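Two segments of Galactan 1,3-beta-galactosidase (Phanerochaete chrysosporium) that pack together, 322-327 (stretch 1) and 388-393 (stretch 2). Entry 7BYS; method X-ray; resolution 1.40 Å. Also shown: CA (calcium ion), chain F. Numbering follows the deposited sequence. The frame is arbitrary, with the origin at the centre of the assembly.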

# COMPACT_ATOMS: atom_id res chain seq x y z
N SER A 322 10.49 -22.23 18.83
CA SER A 322 11.70 -22.10 18.03
C SER A 322 11.33 -22.10 16.55
O SER A 322 10.44 -22.83 16.12
CB SER A 322 12.65 -23.26 18.30
OG SER A 322 13.21 -23.15 19.59
N GLY A 323 12.04 -21.29 15.77
CA GLY A 323 11.81 -21.27 14.34
C GLY A 323 12.80 -20.38 13.62
O GLY A 323 13.23 -19.35 14.16
N SER A 324 13.18 -20.78 12.40
CA SER A 324 14.16 -20.03 11.63
C SER A 324 13.65 -18.68 11.16
O SER A 324 14.45 -17.83 10.77
CB SER A 324 14.61 -20.84 10.41
OG SER A 324 13.59 -20.89 9.43
N GLY A 325 12.34 -18.44 11.17
CA GLY A 325 11.83 -17.15 10.76
C GLY A 325 11.80 -16.09 11.83
O GLY A 325 11.42 -14.95 11.55
N PHE A 326 12.23 -16.43 13.05
CA PHE A 326 12.18 -15.54 14.21
C PHE A 326 13.54 -14.93 14.50
O PHE A 326 14.57 -15.61 14.44
CB PHE A 326 11.79 -16.31 15.48
CG PHE A 326 10.49 -17.04 15.39
CD1 PHE A 326 9.39 -16.47 14.78
CD2 PHE A 326 10.35 -18.28 15.98
CE1 PHE A 326 8.18 -17.14 14.72
CE2 PHE A 326 9.15 -18.96 15.92
CZ PHE A 326 8.07 -18.40 15.29
N SER A 327 13.52 -13.67 14.91
CA SER A 327 14.72 -13.05 15.45
C SER A 327 15.13 -13.80 16.72
O SER A 327 14.29 -14.15 17.56
CB SER A 327 14.43 -11.59 15.77
OG SER A 327 15.53 -10.99 16.41
CA CA F . 12.51 -13.49 19.01
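Stretch 2 (388-393) GGNVVI

Two tight turns meet here, with little regular structure between them. Stretch 1 folds as a type I turn from Gly323 to Phe326, closed by Phe326 N to Gly323 O at 3.3 Å; stretch 2 forms another from Gly388 to Val391, closed by Val391 N to Gly388 O at 3.1 Å, and then runs into a strand that includes Ile393. The backbones come nearest at Gly325 and Asn390, whose CA atoms are 4.9 Å apart.

Polar contacts centre on the Asn390 amide, with chi1 in t. It both accepts and donates: Gly325 N gives its hydrogen to Asn390 OD1 at 2.8 Å, and Asn390 ND2 donates to Ser324 OG at 3.0 Å. One side chain thus reads a backbone and a hydroxyl of the facing turn.

Glycine makes the close approach possible. Gly325 CA lies 3.3 Å from Asn390 O in a nearly straight CA-H...O contact, and a CB at Gly325 would clash with that oxygen; one at Gly323 would clash with Asn390 OD1.

Beyond the amide, Val392 points toward stretch 1 and sets CG2 against the edge of the Phe326 ring, 3.6 Å from Phe326 CD1. A water joins the backbones, donating to Gly325 O at 2.8 Å and accepting from Val392 N at 2.9 Å.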

# COMPACT_ATOMS: atom_id res chain seq x y z
N GLY A 388 2.49 -17.76 7.18
CA GLY A 388 2.87 -19.04 7.74
C GLY A 388 3.33 -18.85 9.17
O GLY A 388 3.68 -17.74 9.59
N GLY A 389 3.31 -19.95 9.92
CA GLY A 389 3.75 -19.92 11.30
C GLY A 389 5.22 -19.59 11.47
O GLY A 389 5.64 -19.28 12.59
N ASN A 390 6.01 -19.65 10.39
CA ASN A 390 7.42 -19.31 10.43
C ASN A 390 7.74 -18.03 9.65
O ASN A 390 8.90 -17.79 9.32
CB ASN A 390 8.25 -20.48 9.91
CG ASN A 390 9.70 -20.43 10.35
OD1 ASN A 390 10.01 -20.02 11.47
ND2 ASN A 390 10.61 -20.86 9.47
N VAL A 391 6.73 -17.21 9.35
CA VAL A 391 6.91 -15.97 8.59
C VAL A 391 6.50 -14.82 9.50
O VAL A 391 5.35 -14.78 9.96
CB VAL A 391 6.06 -15.97 7.31
CG1 VAL A 391 6.27 -14.68 6.54
CG2 VAL A 391 6.39 -17.20 6.45
N VAL A 392 7.40 -13.88 9.71
CA VAL A 392 7.18 -12.75 10.62
C VAL A 392 6.95 -11.49 9.80
O VAL A 392 7.68 -11.22 8.84
CB VAL A 392 8.37 -12.59 11.58
CG1 VAL A 392 8.28 -11.27 12.37
CG2 VAL A 392 8.42 -13.80 12.52
N ILE A 393 5.91 -10.74 10.16
CA ILE A 393 5.73 -9.37 9.71
C ILE A 393 5.51 -8.50 10.94
O ILE A 393 5.42 -9.00 12.05
CB ILE A 393 4.58 -9.21 8.68
CG1 ILE A 393 3.24 -9.60 9.31
CG2 ILE A 393 4.88 -10.02 7.39
CD1 ILE A 393 2.02 -9.26 8.44
O HOH W 1 10.24 -14.25 9.07